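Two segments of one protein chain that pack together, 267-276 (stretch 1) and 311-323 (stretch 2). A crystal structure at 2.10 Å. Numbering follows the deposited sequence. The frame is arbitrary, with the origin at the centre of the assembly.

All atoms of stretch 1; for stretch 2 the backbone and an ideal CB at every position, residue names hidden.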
# COMPACT_ATOMS: atom_id res chain seq x y z
N SER A 267 -9.86 6.16 5.15
CA SER A 267 -9.65 7.31 4.28
C SER A 267 -9.84 6.85 2.84
O SER A 267 -9.02 6.09 2.31
CB SER A 267 -8.24 7.87 4.45
OG SER A 267 -8.04 8.35 5.77
N GLU A 268 -10.93 7.29 2.21
CA GLU A 268 -11.22 6.91 0.83
C GLU A 268 -10.32 7.55 -0.21
O GLU A 268 -9.72 8.60 0.01
CB GLU A 268 -12.67 7.22 0.48
CG GLU A 268 -13.68 6.18 0.94
CD GLU A 268 -14.36 6.57 2.23
OE1 GLU A 268 -14.96 7.68 2.27
OE2 GLU A 268 -14.31 5.78 3.20
N GLY A 269 -10.26 6.90 -1.37
CA GLY A 269 -9.46 7.39 -2.47
C GLY A 269 -10.13 7.05 -3.79
O GLY A 269 -10.98 6.17 -3.87
N ILE A 270 -9.75 7.77 -4.84
CA ILE A 270 -10.31 7.52 -6.15
C ILE A 270 -9.17 7.29 -7.12
O ILE A 270 -8.17 8.01 -7.11
CB ILE A 270 -11.19 8.71 -6.65
CG1 ILE A 270 -12.39 8.89 -5.72
CG2 ILE A 270 -11.67 8.44 -8.07
CD1 ILE A 270 -13.43 9.88 -6.20
N LYS A 271 -9.32 6.26 -7.95
CA LYS A 271 -8.33 5.91 -8.95
C LYS A 271 -8.90 6.16 -10.33
O LYS A 271 -10.04 5.79 -10.63
CB LYS A 271 -7.94 4.44 -8.81
CG LYS A 271 -6.67 4.20 -8.01
CD LYS A 271 -6.51 2.72 -7.68
CE LYS A 271 -6.55 1.84 -8.92
NZ LYS A 271 -6.64 0.40 -8.52
N PHE A 272 -8.10 6.80 -11.18
CA PHE A 272 -8.51 7.11 -12.54
C PHE A 272 -7.64 6.32 -13.50
O PHE A 272 -6.42 6.45 -13.51
CB PHE A 272 -8.36 8.61 -12.80
CG PHE A 272 -9.31 9.45 -12.00
CD1 PHE A 272 -10.57 9.78 -12.50
CD2 PHE A 272 -8.96 9.89 -10.72
CE1 PHE A 272 -11.46 10.53 -11.73
CE2 PHE A 272 -9.85 10.64 -9.95
CZ PHE A 272 -11.11 10.96 -10.46
N ASN A 273 -8.28 5.49 -14.32
CA ASN A 273 -7.57 4.69 -15.31
C ASN A 273 -7.83 5.39 -16.64
O ASN A 273 -8.96 5.44 -17.11
CB ASN A 273 -8.13 3.27 -15.31
CG ASN A 273 -8.01 2.59 -13.94
OD1 ASN A 273 -6.93 2.16 -13.55
ND2 ASN A 273 -9.11 2.52 -13.21
N LEU A 274 -6.77 5.95 -17.23
CA LEU A 274 -6.88 6.70 -18.49
C LEU A 274 -6.15 6.05 -19.66
O LEU A 274 -4.97 5.71 -19.55
CB LEU A 274 -6.34 8.11 -18.27
CG LEU A 274 -6.49 9.16 -19.38
CD1 LEU A 274 -7.95 9.59 -19.47
CD2 LEU A 274 -5.60 10.36 -19.07
N ALA A 275 -6.85 5.89 -20.78
CA ALA A 275 -6.26 5.29 -21.97
C ALA A 275 -5.81 6.37 -22.94
O ALA A 275 -6.62 6.90 -23.71
CB ALA A 275 -7.26 4.36 -22.64
N VAL A 276 -4.53 6.71 -22.90
CA VAL A 276 -3.98 7.74 -23.78
C VAL A 276 -3.39 7.11 -25.04
O VAL A 276 -2.54 6.22 -24.97
CB VAL A 276 -2.89 8.57 -23.05
CG1 VAL A 276 -3.45 9.13 -21.75
CG2 VAL A 276 -1.67 7.72 -22.78
N UNK A 311 -1.51 0.12 -29.20
CA UNK A 311 -1.60 1.50 -29.64
C UNK A 311 -2.03 2.46 -28.54
O UNK A 311 -2.39 3.61 -28.80
CB UNK A 311 -2.58 1.60 -30.81
N UNK A 312 -2.00 1.97 -27.30
CA UNK A 312 -2.40 2.79 -26.16
C UNK A 312 -1.42 2.73 -25.01
O UNK A 312 -0.63 1.79 -24.89
CB UNK A 312 -3.78 2.36 -25.67
N UNK A 313 -1.46 3.77 -24.18
CA UNK A 313 -0.62 3.85 -23.01
C UNK A 313 -1.60 3.90 -21.84
O UNK A 313 -2.68 4.48 -21.95
CB UNK A 313 0.32 5.05 -23.05
N UNK A 314 -1.24 3.26 -20.73
CA UNK A 314 -2.10 3.23 -19.56
C UNK A 314 -1.63 4.23 -18.51
O UNK A 314 -0.49 4.17 -18.04
CB UNK A 314 -2.14 1.82 -18.97
N UNK A 315 -2.51 5.16 -18.15
CA UNK A 315 -2.20 6.17 -17.14
C UNK A 315 -3.10 5.92 -15.94
O UNK A 315 -4.31 5.71 -16.09
CB UNK A 315 -2.39 7.59 -17.69
N UNK A 316 -2.52 5.94 -14.74
CA UNK A 316 -3.29 5.74 -13.52
C UNK A 316 -3.04 6.91 -12.59
O UNK A 316 -1.89 7.21 -12.25
CB UNK A 316 -2.93 4.42 -12.84
N UNK A 317 -4.11 7.59 -12.20
CA UNK A 317 -4.00 8.74 -11.31
C UNK A 317 -4.68 8.43 -9.99
O UNK A 317 -5.70 7.75 -9.95
CB UNK A 317 -4.61 9.99 -11.95
N UNK A 318 -4.11 8.95 -8.91
CA UNK A 318 -4.62 8.74 -7.57
C UNK A 318 -5.15 10.05 -7.00
O UNK A 318 -4.52 11.09 -7.14
CB UNK A 318 -3.53 8.16 -6.66
N UNK A 319 -6.31 9.98 -6.35
CA UNK A 319 -6.91 11.16 -5.75
C UNK A 319 -7.39 10.79 -4.35
O UNK A 319 -8.19 9.87 -4.19
CB UNK A 319 -8.06 11.70 -6.61
N UNK A 320 -6.88 11.50 -3.34
CA UNK A 320 -7.33 11.27 -1.98
C UNK A 320 -8.72 11.92 -1.94
O UNK A 320 -8.86 13.11 -2.25
CB UNK A 320 -6.37 11.84 -0.94
N UNK A 321 -9.74 11.17 -1.56
CA UNK A 321 -11.09 11.74 -1.54
C UNK A 321 -11.34 12.73 -0.41
O UNK A 321 -11.95 13.78 -0.61
CB UNK A 321 -12.12 10.61 -1.44
N UNK A 322 -10.84 12.41 0.78
CA UNK A 322 -11.05 13.27 1.94
C UNK A 322 -12.56 13.37 2.14
O UNK A 322 -13.24 12.35 2.14
CB UNK A 322 -10.41 14.65 1.75
N UNK A 323 -13.08 14.58 2.29
CA UNK A 323 -14.53 14.74 2.47
C UNK A 323 -15.22 15.11 1.17
O UNK A 323 -16.34 15.59 1.17
CB UNK A 323 -14.82 15.81 3.53

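Positions 312 to 320 form a strand antiparallel to strand 269-276. As in any strand, side chains alternate between two faces. One carries I270, F272, L274 and V276; the other K271, N273 and A275.

Position 311 has phi 67°, and its ideal CB has nothing of stretch 1 within 5.5 Å. The positive phi favours glycine, and the residue is G311.

At 312 CA-to-CB points sideways. The ideal CB lies 4.1 Å from V276 O, so a long or aromatic side chain could reach V276 O and A275. It is Y312. Its ring edge meets V276 O, with CD1 3.6 Å from that atom.

Position 313 pairs with V276. Its ideal CB is only 3.3 Å from V276 CG2, so a small or beta-branched residue suits. T313 fits closely. T313 N donates to V276 O at 2.8 Å.

Position 314 pairs with A275, whose methyl leaves space for many side chains. It is L314, and its end comes nearer to stretch 1 than its CB direction suggests.

Position 315 faces L274 and V276, so an aliphatic residue suits. I315 fills it: CB is 4.0 Å from L274 CB, and CG1 is 3.8 Å from V276 CG1. The straightest backbone bond is here, L274 N to I315 O, 2.7 Å at 178°.

Position 316 is across from N273. A polar residue might use N273 OD1; an apolar one could lie beside it. The residue is selenomethionine M316. Its CG is 3.7 Å from N273 OD1, which it leaves without a hydrogen bond.

Position 317 faces F272. Small or medium apolar residues would suit. A317 places its CB 4.1 Å from F272 CB.

Position 318 pairs with K271. Many residues would serve. The side chain of H318 comes no nearer than 4.7 Å, from its CB to I270 O.

Position 319 lies between I270 and the F272 ring, which invites a long apolar chain. Selenomethionine M319 sets CB 3.9 Å from F272 CE2, at the ring edge, and curls CE to 3.2 Å from I270 CD1.

Position 320 pairs with G269, which has no side chain. Stretch 1 sets little limit, and many residues would serve. A320 adds little contact.

At 321 CB points toward stretch 1, near I270 CG1, so an apolar residue suits. L321 puts CD1 3.9 Å from I270 CD1; L321 N donates to E268 O at 3.0 Å.

At 322 and 323 CA-to-CB points away, and stretch 1 sets no limit. The positive phi at 322 would suit glycine, but the residue is K322, water-linked to E268 through its backbone. N323 follows.

Stretch 2 311-323: GYTLIMAHMALKN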
# COMPACT_ATOMS: atom_id res chain seq x y z
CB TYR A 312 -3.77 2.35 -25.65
CG TYR A 312 -4.94 2.91 -26.42
CD1 TYR A 312 -5.25 4.26 -26.35
CD2 TYR A 312 -5.74 2.09 -27.20
CE1 TYR A 312 -6.34 4.78 -27.04
CE2 TYR A 312 -6.83 2.60 -27.90
CZ TYR A 312 -7.13 3.95 -27.81
OH TYR A 312 -8.21 4.45 -28.49
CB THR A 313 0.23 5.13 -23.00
OG1 THR A 313 1.01 5.19 -24.20
CG2 THR A 313 1.14 5.15 -21.80
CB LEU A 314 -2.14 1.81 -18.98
CG LEU A 314 -2.88 1.58 -17.66
CD1 LEU A 314 -4.27 2.20 -17.71
CD2 LEU A 314 -2.98 0.07 -17.39
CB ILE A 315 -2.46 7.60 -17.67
CG1 ILE A 315 -1.41 7.97 -18.72
CG2 ILE A 315 -2.46 8.60 -16.50
CD1 ILE A 315 -0.01 8.11 -18.17
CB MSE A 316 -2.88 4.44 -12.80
CG MSE A 316 -3.37 3.13 -13.46
SE MSE A 316 -2.94 1.69 -12.42
CE MSE A 316 -3.64 0.36 -13.35
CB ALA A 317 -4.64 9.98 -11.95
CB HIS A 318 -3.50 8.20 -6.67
CG HIS A 318 -3.87 8.10 -5.22
ND1 HIS A 318 -3.95 9.20 -4.39
CD2 HIS A 318 -4.16 7.03 -4.45
CE1 HIS A 318 -4.27 8.81 -3.17
NE2 HIS A 318 -4.41 7.50 -3.18
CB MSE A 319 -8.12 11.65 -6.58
CG MSE A 319 -8.86 12.88 -5.99
SE MSE A 319 -10.55 13.23 -6.64
CE MSE A 319 -11.50 12.31 -5.54
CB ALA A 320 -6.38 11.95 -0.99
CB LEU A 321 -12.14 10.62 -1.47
CG LEU A 321 -13.60 11.08 -1.49
CD1 LEU A 321 -13.92 11.81 -2.79
CD2 LEU A 321 -14.50 9.87 -1.32
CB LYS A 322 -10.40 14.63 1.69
CG LYS A 322 -8.91 14.51 1.35
CD LYS A 322 -8.20 15.85 1.19
CE LYS A 322 -6.71 15.64 0.95
NZ LYS A 322 -5.93 16.91 0.83
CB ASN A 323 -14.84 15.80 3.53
CG ASN A 323 -14.40 15.38 4.92
OD1 ASN A 323 -14.64 14.25 5.33
ND2 ASN A 323 -13.75 16.29 5.64
O HOH W 1 -9.12 10.43 1.74
O HOH W 2 -12.32 9.83 2.78
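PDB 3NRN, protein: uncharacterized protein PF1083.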